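Local coordinates for nisin biosynthesis protein nisC (Lactococcus lactis subsp. lactis, PDB 2G0D) that catalyses the cyclisation of the dehydrated nisin precursor, forming the thioether rings of this lantibiotic in a zinc-containing alpha toroid, at residues Ser108-Ile113 / Glu153-Leu158; Leu76-Leu81 / Glu114-Glu119; Lys248-Lys253 / Leu308-Gln313. One frame throughout, in Å; residues are numbered along the deposited sequence.

Contact 1. Residues Ser108-Ile113 / Glu153-Leu158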
loop_
_atom_site.group_PDB
_atom_site.type_symbol
_atom_site.label_atom_id
_atom_site.label_comp_id
_atom_site.label_asym_id
_atom_site.label_seq_id
_atom_site.Cartn_x
_atom_site.Cartn_y
_atom_site.Cartn_z
ATOM N N SER A 108 -2.048 12.267 -19.379
ATOM C CA SER A 108 -2.700 11.133 -20.038
ATOM C C SER A 108 -3.100 10.066 -19.047
ATOM O O SER A 108 -4.232 9.572 -19.062
ATOM C CB SER A 108 -1.771 10.495 -21.063
ATOM O OG SER A 108 -1.354 11.467 -21.983
ATOM N N LEU A 109 -2.154 9.694 -18.201
ATOM C CA LEU A 109 -2.417 8.693 -17.165
ATOM C C LEU A 109 -3.566 9.127 -16.269
ATOM O O LEU A 109 -4.463 8.351 -16.013
ATOM C CB LEU A 109 -1.146 8.377 -16.366
ATOM C CG LEU A 109 -0.067 7.627 -17.149
ATOM C CD1 LEU A 109 1.268 7.721 -16.454
ATOM C CD2 LEU A 109 -0.468 6.173 -17.400
ATOM N N ASN A 110 -3.541 10.377 -15.818
ATOM C CA ASN A 110 -4.582 10.933 -14.935
ATOM C C ASN A 110 -5.988 10.944 -15.545
ATOM O O ASN A 110 -6.971 10.573 -14.895
ATOM C CB ASN A 110 -4.187 12.345 -14.491
ATOM C CG ASN A 110 -2.959 12.360 -13.577
ATOM O OD1 ASN A 110 -2.571 11.331 -13.029
ATOM N ND2 ASN A 110 -2.354 13.541 -13.404
ATOM N N ARG A 111 -6.082 11.377 -16.807
ATOM C CA ARG A 111 -7.350 11.363 -17.526
ATOM C C ARG A 111 -7.830 9.930 -17.718
ATOM O O ARG A 111 -9.002 9.633 -17.517
ATOM C CB ARG A 111 -7.245 12.111 -18.878
ATOM C CG ARG A 111 -6.886 13.623 -18.766
ATOM C CD ARG A 111 -7.220 14.281 -17.372
ATOM N NE ARG A 111 -7.089 15.740 -17.413
ATOM C CZ ARG A 111 -8.101 16.608 -17.327
ATOM N NH1 ARG A 111 -9.357 16.198 -17.136
ATOM N NH2 ARG A 111 -7.855 17.913 -17.415
ATOM N N TYR A 112 -6.930 9.020 -18.063
ATOM C CA TYR A 112 -7.338 7.627 -18.133
ATOM C C TYR A 112 -7.823 7.131 -16.767
ATOM O O TYR A 112 -8.854 6.462 -16.679
ATOM C CB TYR A 112 -6.263 6.688 -18.734
ATOM C CG TYR A 112 -6.660 5.225 -18.533
ATOM C CD1 TYR A 112 -7.647 4.609 -19.327
ATOM C CD2 TYR A 112 -6.108 4.486 -17.500
ATOM C CE1 TYR A 112 -8.021 3.265 -19.095
ATOM C CE2 TYR A 112 -6.479 3.174 -17.271
ATOM C CZ TYR A 112 -7.422 2.572 -18.046
ATOM O OH TYR A 112 -7.735 1.256 -17.749
ATOM N N ILE A 113 -7.093 7.475 -15.703
ATOM C CA ILE A 113 -7.478 7.050 -14.362
ATOM C C ILE A 113 -8.875 7.539 -13.978
ATOM O O ILE A 113 -9.681 6.753 -13.470
ATOM C CB ILE A 113 -6.459 7.482 -13.268
ATOM C CG1 ILE A 113 -5.141 6.696 -13.399
ATOM C CG2 ILE A 113 -7.064 7.242 -11.881
ATOM C CD1 ILE A 113 -3.920 7.329 -12.672
ATOM N N GLU A 153 -7.123 21.212 -8.608
ATOM C CA GLU A 153 -8.525 21.141 -8.154
ATOM C C GLU A 153 -9.517 20.477 -9.137
ATOM O O GLU A 153 -10.648 20.144 -8.758
ATOM C CB GLU A 153 -9.047 22.511 -7.653
ATOM C CG GLU A 153 -9.722 23.402 -8.685
ATOM C CD GLU A 153 -10.323 24.682 -8.061
ATOM O OE1 GLU A 153 -11.551 24.934 -8.214
ATOM O OE2 GLU A 153 -9.564 25.443 -7.421
ATOM N N GLN A 154 -9.092 20.261 -10.381
ATOM C CA GLN A 154 -9.940 19.573 -11.362
ATOM C C GLN A 154 -10.248 18.116 -10.942
ATOM O O GLN A 154 -11.209 17.521 -11.428
ATOM C CB GLN A 154 -9.317 19.632 -12.768
ATOM C CG GLN A 154 -8.009 18.842 -12.919
ATOM C CD GLN A 154 -7.616 18.637 -14.381
ATOM O OE1 GLN A 154 -8.401 18.109 -15.171
ATOM N NE2 GLN A 154 -6.402 19.038 -14.742
ATOM N N TYR A 155 -9.460 17.566 -10.011
ATOM C CA TYR A 155 -9.666 16.185 -9.549
ATOM C C TYR A 155 -10.464 16.083 -8.243
ATOM O O TYR A 155 -10.639 14.993 -7.683
ATOM C CB TYR A 155 -8.342 15.452 -9.492
ATOM C CG TYR A 155 -7.669 15.375 -10.855
ATOM C CD1 TYR A 155 -8.300 14.719 -11.937
ATOM C CD2 TYR A 155 -6.436 15.986 -11.082
ATOM C CE1 TYR A 155 -7.699 14.655 -13.195
ATOM C CE2 TYR A 155 -5.829 15.933 -12.333
ATOM C CZ TYR A 155 -6.469 15.261 -13.382
ATOM O OH TYR A 155 -5.871 15.189 -14.620
ATOM N N ASP A 156 -10.984 17.232 -7.800
ATOM C CA ASP A 156 -11.745 17.333 -6.567
ATOM C C ASP A 156 -13.002 16.502 -6.652
ATOM O O ASP A 156 -13.334 15.760 -5.717
ATOM C CB ASP A 156 -12.067 18.804 -6.252
ATOM C CG ASP A 156 -10.848 19.564 -5.671
ATOM O OD1 ASP A 156 -9.773 18.951 -5.447
ATOM O OD2 ASP A 156 -10.965 20.783 -5.444
ATOM N N ASP A 157 -13.670 16.587 -7.790
ATOM C CA ASP A 157 -14.906 15.848 -7.993
ATOM C C ASP A 157 -14.669 14.340 -7.953
ATOM O O ASP A 157 -15.378 13.645 -7.242
ATOM C CB ASP A 157 -15.636 16.296 -9.276
ATOM C CG ASP A 157 -16.231 17.679 -9.148
ATOM O OD1 ASP A 157 -16.739 18.025 -8.062
ATOM O OD2 ASP A 157 -16.205 18.445 -10.138
ATOM N N LEU A 158 -13.663 13.866 -8.693
ATOM C CA LEU A 158 -13.239 12.474 -8.689
ATOM C C LEU A 158 -12.913 11.973 -7.263
ATOM O O LEU A 158 -13.334 10.877 -6.863
ATOM C CB LEU A 158 -12.009 12.310 -9.614
ATOM C CG LEU A 158 -11.211 10.988 -9.626
ATOM C CD1 LEU A 158 -12.093 9.787 -10.043
ATOM C CD2 LEU A 158 -9.974 11.071 -10.508
HETATM O O HOH W 1 -3.459 16.082 -14.762
#
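Tyr155 points its phenol at two neighbours on helix 100-122, Asn110 and Arg111, whose side chains each cross its own at about a right angle. The phenol oxygen rests against aliphatic carbon: Tyr155 OH lies 3.3 Å from Asn110 CB and 3.2 Å from Arg111 CD. On its own segment the ring is backed by Gln154, whose CG stands 3.6 Å above the ring plane, over the centre.

Hydrogen bonding runs through water. Asn110 ND2 donates to a water at 3.1 Å, and the same water, in the plane of the ring at its edge, is 2.6 Å from Tyr155 OH. The other end of the Asn110 amide, OD1, is bonded to Tyr146 of helix 140-147, which fixes how the amide is turned.

The charged group is less clear. Arg111 NE comes within 3.1 Å of Tyr155 OH, at an angle too poor for a hydrogen bond. The Arg111 chain turns sharply about CB-CG, where chi2 of -22° is close to eclipsed, setting one face of the guanidinium under Gln154 OE1, the planes 77° apart at a spacing too short to trust. Gln154 NE2 is hydrogen-bonded to Asp152.

In this corner of the toroid, then, the residue at the N-cap position of helix 156-168 reaches helix 100-122 by a bridging water and van der Waals contact, with no direct hydrogen bond between the segments.

Contact 2. Residues Leu76-Leu81 / Glu114-Glu119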
loop_
_atom_site.group_PDB
_atom_site.type_symbol
_atom_site.label_atom_id
_atom_site.label_comp_id
_atom_site.label_asym_id
_atom_site.label_seq_id
_atom_site.Cartn_x
_atom_site.Cartn_y
_atom_site.Cartn_z
ATOM N N LEU A 76 -4.075 0.051 -21.639
ATOM C CA LEU A 76 -4.142 -0.499 -20.293
ATOM C C LEU A 76 -5.506 -1.092 -20.114
ATOM O O LEU A 76 -6.477 -0.629 -20.717
ATOM C CB LEU A 76 -3.970 0.594 -19.246
ATOM C CG LEU A 76 -2.565 1.038 -18.884
ATOM C CD1 LEU A 76 -2.651 2.363 -18.191
ATOM C CD2 LEU A 76 -1.894 0.007 -17.987
ATOM N N LEU A 77 -5.592 -2.102 -19.267
ATOM C CA LEU A 77 -6.892 -2.601 -18.863
ATOM C C LEU A 77 -7.290 -2.116 -17.461
ATOM O O LEU A 77 -8.440 -2.299 -17.050
ATOM C CB LEU A 77 -6.954 -4.127 -18.996
ATOM C CG LEU A 77 -6.860 -4.666 -20.436
ATOM C CD1 LEU A 77 -6.837 -6.202 -20.445
ATOM C CD2 LEU A 77 -7.977 -4.131 -21.346
ATOM N N THR A 78 -6.361 -1.476 -16.742
ATOM C CA THR A 78 -6.639 -1.064 -15.363
ATOM C C THR A 78 -5.964 0.231 -14.882
ATOM O O THR A 78 -4.836 0.533 -15.249
ATOM C CB THR A 78 -6.401 -2.218 -14.361
ATOM O OG1 THR A 78 -6.815 -1.812 -13.050
ATOM C CG2 THR A 78 -4.933 -2.625 -14.323
ATOM N N GLY A 79 -6.689 1.000 -14.078
ATOM C CA GLY A 79 -6.137 2.217 -13.504
ATOM C C GLY A 79 -5.478 1.973 -12.146
ATOM O O GLY A 79 -5.107 2.907 -11.483
ATOM N N SER A 80 -5.292 0.711 -11.764
ATOM C CA SER A 80 -4.969 0.329 -10.394
ATOM C C SER A 80 -3.564 0.749 -9.930
ATOM O O SER A 80 -2.648 0.875 -10.734
ATOM C CB SER A 80 -5.167 -1.179 -10.211
ATOM O OG SER A 80 -4.032 -1.902 -10.639
ATOM N N LEU A 81 -3.415 0.965 -8.630
ATOM C CA LEU A 81 -2.106 1.324 -8.053
ATOM C C LEU A 81 -1.016 0.283 -8.390
ATOM O O LEU A 81 0.054 0.647 -8.863
ATOM C CB LEU A 81 -2.198 1.532 -6.532
ATOM C CG LEU A 81 -0.914 1.911 -5.747
ATOM C CD1 LEU A 81 -0.317 3.258 -6.194
ATOM C CD2 LEU A 81 -1.162 1.963 -4.234
ATOM N N GLU A 114 -9.147 8.828 -14.205
ATOM C CA GLU A 114 -10.452 9.403 -13.926
ATOM C C GLU A 114 -11.564 8.730 -14.738
ATOM O O GLU A 114 -12.605 8.383 -14.180
ATOM C CB GLU A 114 -10.465 10.918 -14.179
ATOM C CG GLU A 114 -11.854 11.554 -13.984
ATOM C CD GLU A 114 -11.806 13.047 -13.701
ATOM O OE1 GLU A 114 -10.770 13.705 -13.971
ATOM O OE2 GLU A 114 -12.813 13.563 -13.185
ATOM N N TYR A 115 -11.345 8.567 -16.043
ATOM C CA TYR A 115 -12.220 7.724 -16.895
ATOM C C TYR A 115 -12.419 6.310 -16.300
ATOM O O TYR A 115 -13.554 5.852 -16.145
ATOM C CB TYR A 115 -11.674 7.587 -18.334
ATOM C CG TYR A 115 -12.270 6.386 -19.054
ATOM C CD1 TYR A 115 -13.615 6.373 -19.419
ATOM C CD2 TYR A 115 -11.505 5.250 -19.323
ATOM C CE1 TYR A 115 -14.184 5.282 -20.053
ATOM C CE2 TYR A 115 -12.079 4.131 -19.977
ATOM C CZ TYR A 115 -13.417 4.165 -20.329
ATOM O OH TYR A 115 -14.004 3.092 -20.960
ATOM N N PHE A 116 -11.313 5.628 -15.996
ATOM C CA PHE A 116 -11.360 4.278 -15.425
ATOM C C PHE A 116 -12.197 4.200 -14.143
ATOM O O PHE A 116 -13.067 3.325 -14.002
ATOM C CB PHE A 116 -9.955 3.728 -15.159
ATOM C CG PHE A 116 -9.957 2.405 -14.423
ATOM C CD1 PHE A 116 -10.245 1.219 -15.103
ATOM C CD2 PHE A 116 -9.723 2.355 -13.047
ATOM C CE1 PHE A 116 -10.278 -0.008 -14.421
ATOM C CE2 PHE A 116 -9.747 1.123 -12.351
ATOM C CZ PHE A 116 -10.018 -0.053 -13.036
ATOM N N VAL A 117 -11.936 5.106 -13.206
ATOM C CA VAL A 117 -12.652 5.078 -11.935
ATOM C C VAL A 117 -14.150 5.344 -12.127
ATOM O O VAL A 117 -14.992 4.599 -11.640
ATOM C CB VAL A 117 -12.013 6.051 -10.902
ATOM C CG1 VAL A 117 -12.887 6.203 -9.671
ATOM C CG2 VAL A 117 -10.638 5.543 -10.498
ATOM N N ARG A 118 -14.457 6.398 -12.867
ATOM C CA ARG A 118 -15.829 6.794 -13.123
ATOM C C ARG A 118 -16.598 5.646 -13.792
ATOM O O ARG A 118 -17.758 5.370 -13.446
ATOM C CB ARG A 118 -15.834 8.072 -13.965
ATOM C CG ARG A 118 -17.192 8.663 -14.182
ATOM C CD ARG A 118 -17.132 10.196 -14.399
ATOM N NE ARG A 118 -18.455 10.743 -14.745
ATOM C CZ ARG A 118 -18.683 11.965 -15.238
ATOM N NH1 ARG A 118 -17.677 12.816 -15.467
ATOM N NH2 ARG A 118 -19.935 12.336 -15.510
ATOM N N GLU A 119 -15.940 4.962 -14.724
ATOM C CA GLU A 119 -16.530 3.797 -15.392
ATOM C C GLU A 119 -16.709 2.629 -14.411
ATOM O O GLU A 119 -17.724 1.957 -14.432
ATOM C CB GLU A 119 -15.675 3.399 -16.606
ATOM C CG GLU A 119 -16.177 2.234 -17.457
ATOM C CD GLU A 119 -17.606 2.413 -18.001
ATOM O OE1 GLU A 119 -18.091 3.556 -18.156
ATOM O OE2 GLU A 119 -18.244 1.383 -18.273
#
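Phe116 lays one face of its ring over the backbone of Gly79, a CH-pi contact between helix 100-122 of the alpha toroid and the loop that joins helix 53-74 to helix 85-92. Gly79 CA sits 4.0 Å from the centroid of the Phe116 ring and 26° off its normal. The peptide nitrogen is nearer still: Gly79 N stands 3.3 Å above the ring plane, over the centre, and its distances to the six ring carbons of Phe116 are all about the same. The carbonyl carbon of Thr78 lies over that face as well, so the ring lies beneath the C-N bond of the Thr78-Gly79 peptide, nearer its nitrogen end.

The approach is possible because Gly79 has no side chain on the surface facing the ring; Gly79 CA and Phe116 CA are 5.9 Å apart. On the helix, CG of Phe116 is anti to the backbone N (chi1 173°), which carries the ring outward from the helix to the loop. Ile143 of helix 140-147 also touches the Phe116 side chain.

The loop surface under Phe116 is tied down by hydrogen bonds. Those between backbone atoms link Thr78 to Ala85 and Gly79 to Ala86, holding the loop against the start of helix 85-92. Thr78 lies alongside Phe116 and points the same way, its OG1 3.7 Å from Phe116 CZ. That oxygen also closes an ST turn, accepting a hydrogen bond from Ser80 N at 3.2 Å, with an N-H...O angle of 140°.

Contact 3. Residues Lys248-Lys253 / Leu308-Gln313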
loop_
_atom_site.group_PDB
_atom_site.type_symbol
_atom_site.label_atom_id
_atom_site.label_comp_id
_atom_site.label_asym_id
_atom_site.label_seq_id
_atom_site.Cartn_x
_atom_site.Cartn_y
_atom_site.Cartn_z
ATOM N N LYS A 248 -3.417 -12.904 23.304
ATOM C CA LYS A 248 -3.524 -12.473 21.917
ATOM C C LYS A 248 -3.923 -10.998 21.759
ATOM O O LYS A 248 -4.426 -10.567 20.693
ATOM C CB LYS A 248 -4.506 -13.365 21.176
ATOM C CG LYS A 248 -4.081 -14.826 21.114
ATOM C CD LYS A 248 -4.527 -15.381 19.792
ATOM C CE LYS A 248 -5.227 -16.691 19.957
ATOM N NZ LYS A 248 -6.541 -16.577 20.640
ATOM N N GLN A 249 -3.704 -10.219 22.814
ATOM C CA GLN A 249 -3.856 -8.768 22.716
ATOM C C GLN A 249 -3.047 -8.249 21.520
ATOM O O GLN A 249 -1.953 -8.748 21.232
ATOM C CB GLN A 249 -3.416 -8.093 24.013
ATOM C CG GLN A 249 -3.635 -6.595 24.033
ATOM C CD GLN A 249 -3.423 -5.983 25.408
ATOM O OE1 GLN A 249 -2.697 -6.523 26.246
ATOM N NE2 GLN A 249 -4.052 -4.832 25.637
ATOM N N PHE A 250 -3.620 -7.277 20.820
ATOM C CA PHE A 250 -3.020 -6.617 19.644
ATOM C C PHE A 250 -2.990 -7.498 18.394
ATOM O O PHE A 250 -2.217 -7.245 17.468
ATOM C CB PHE A 250 -1.623 -6.036 19.942
ATOM C CG PHE A 250 -1.562 -5.196 21.184
ATOM C CD1 PHE A 250 -2.337 -4.056 21.313
ATOM C CD2 PHE A 250 -0.721 -5.549 22.234
ATOM C CE1 PHE A 250 -2.278 -3.283 22.476
ATOM C CE2 PHE A 250 -0.664 -4.773 23.399
ATOM C CZ PHE A 250 -1.442 -3.640 23.506
ATOM N N LEU A 251 -3.845 -8.515 18.372
ATOM C CA LEU A 251 -3.965 -9.424 17.219
ATOM C C LEU A 251 -5.389 -9.431 16.653
ATOM O O LEU A 251 -6.357 -9.211 17.378
ATOM C CB LEU A 251 -3.504 -10.847 17.558
ATOM C CG LEU A 251 -1.983 -11.058 17.640
ATOM C CD1 LEU A 251 -1.641 -12.349 18.329
ATOM C CD2 LEU A 251 -1.286 -10.956 16.231
ATOM N N TRP A 252 -5.482 -9.641 15.342
ATOM C CA TRP A 252 -6.741 -9.684 14.636
ATOM C C TRP A 252 -6.654 -10.798 13.613
ATOM O O TRP A 252 -5.600 -10.988 12.967
ATOM C CB TRP A 252 -6.985 -8.357 13.893
ATOM C CG TRP A 252 -7.431 -7.205 14.757
ATOM C CD1 TRP A 252 -8.720 -6.813 14.977
ATOM C CD2 TRP A 252 -6.601 -6.268 15.473
ATOM N NE1 TRP A 252 -8.751 -5.706 15.801
ATOM C CE2 TRP A 252 -7.472 -5.346 16.117
ATOM C CE3 TRP A 252 -5.217 -6.101 15.620
ATOM C CZ2 TRP A 252 -7.003 -4.291 16.908
ATOM C CZ3 TRP A 252 -4.743 -5.053 16.414
ATOM C CH2 TRP A 252 -5.642 -4.166 17.063
ATOM N N LYS A 253 -7.748 -11.534 13.454
ATOM C CA LYS A 253 -7.873 -12.490 12.355
ATOM C C LYS A 253 -7.927 -11.735 11.027
ATOM O O LYS A 253 -8.302 -10.553 10.983
ATOM C CB LYS A 253 -9.144 -13.322 12.509
ATOM C CG LYS A 253 -9.234 -14.117 13.801
ATOM C CD LYS A 253 -10.662 -14.579 14.050
ATOM C CE LYS A 253 -11.150 -15.569 13.015
ATOM N NZ LYS A 253 -12.634 -15.695 13.104
ATOM N N LEU A 308 2.057 -1.876 17.073
ATOM C CA LEU A 308 3.204 -2.105 16.205
ATOM C C LEU A 308 4.330 -2.722 17.033
ATOM O O LEU A 308 5.045 -3.607 16.571
ATOM C CB LEU A 308 3.678 -0.801 15.539
ATOM C CG LEU A 308 4.919 -0.932 14.622
ATOM C CD1 LEU A 308 4.702 -2.001 13.535
ATOM C CD2 LEU A 308 5.308 0.416 14.014
ATOM N N GLU A 309 4.474 -2.233 18.256
ATOM C CA GLU A 309 5.556 -2.658 19.137
ATOM C C GLU A 309 5.392 -4.141 19.469
ATOM O O GLU A 309 6.371 -4.886 19.468
ATOM C CB GLU A 309 5.589 -1.786 20.391
ATOM C CG GLU A 309 6.885 -1.824 21.125
ATOM C CD GLU A 309 6.933 -0.875 22.337
ATOM O OE1 GLU A 309 5.877 -0.316 22.756
ATOM O OE2 GLU A 309 8.056 -0.690 22.856
ATOM N N SER A 310 4.146 -4.556 19.686
ATOM C CA SER A 310 3.797 -5.954 19.913
ATOM C C SER A 310 4.221 -6.813 18.749
ATOM O O SER A 310 4.747 -7.906 18.944
ATOM C CB SER A 310 2.285 -6.116 20.091
ATOM O OG SER A 310 1.996 -7.371 20.657
ATOM N N ALA A 311 3.959 -6.328 17.543
ATOM C CA ALA A 311 4.309 -7.043 16.315
ATOM C C ALA A 311 5.815 -7.086 16.075
ATOM O O ALA A 311 6.333 -8.094 15.637
ATOM C CB ALA A 311 3.604 -6.429 15.133
ATOM N N MET A 312 6.517 -6.005 16.381
ATOM C CA MET A 312 7.975 -5.991 16.272
ATOM C C MET A 312 8.608 -7.010 17.221
ATOM O O MET A 312 9.461 -7.797 16.820
ATOM C CB MET A 312 8.525 -4.580 16.506
ATOM C CG MET A 312 8.105 -3.549 15.419
ATOM S SD MET A 312 8.373 -4.126 13.715
ATOM C CE MET A 312 10.155 -4.419 13.730
ATOM N N GLN A 313 8.147 -7.023 18.464
ATOM C CA GLN A 313 8.582 -8.006 19.442
ATOM C C GLN A 313 8.337 -9.429 18.963
ATOM O O GLN A 313 9.180 -10.292 19.189
ATOM C CB GLN A 313 7.884 -7.779 20.789
ATOM C CG GLN A 313 8.407 -6.568 21.567
ATOM C CD GLN A 313 7.451 -6.095 22.670
ATOM O OE1 GLN A 313 6.404 -6.709 22.900
ATOM N NE2 GLN A 313 7.803 -4.993 23.345
#
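The Phe250 ring carries Gln249 CG over one face, 3.4 Å above the plane and central, while Ser310 OG of helix 298-314 approaches it obliquely. The nearest ring atom is Phe250 CD2, which lies 3.6 Å from Ser310 OG and 3.7 Å from Ser310 CB. Phe250 CB adds to the patch, 3.9 Å from Ser310 CB, so the hydroxymethyl group rests against the root and near side of the aromatic side chain.

Phe250 is presented by a type II beta turn from Lys248 to Leu251, closed by a weak hydrogen bond from Leu251 N to Lys248 O. As the third residue of the turn it takes a left-handed backbone conformation (phi 72°, psi 21°), and its backbone N is bonded to Glu243. The Phe250 side chain also touches Lys306 and Ile307, the preceding part of the same helix.

Ser310 OG, anti to the backbone N (chi1 -164°), touches Phe250 while hydrogen-bonded to Arg314, one helical turn further on, and makes no hydrogen bond to the turn. The chemistry is therefore van der Waals contact alone: a small surface patch where a turn lies against helix 298-314, with the hydroxyl's polarity met within its own helix.

How the contacts relate
Contacts 1 and 2 form one neighbourhood, with centres 10 Å apart and both built on helix 100-122: residues 108-113 serve the first and 114-119 the second. Their segments alternate along the chain, so one helix joins the earlier 76-81 loop to the later start of helix 156-168. They touch directly, with Leu158 CD1 3.7 Å from Val117 CG1. Contact 3 follows in sequence and lies across the centre of the chain, about 38 Å from contact 1 and 35 Å from contact 2, centre to centre. The zinc ligand Cys278 falls between its segments, and Cys324 and His325 come soon after. The three thus sample opposite sides of a single helical toroid.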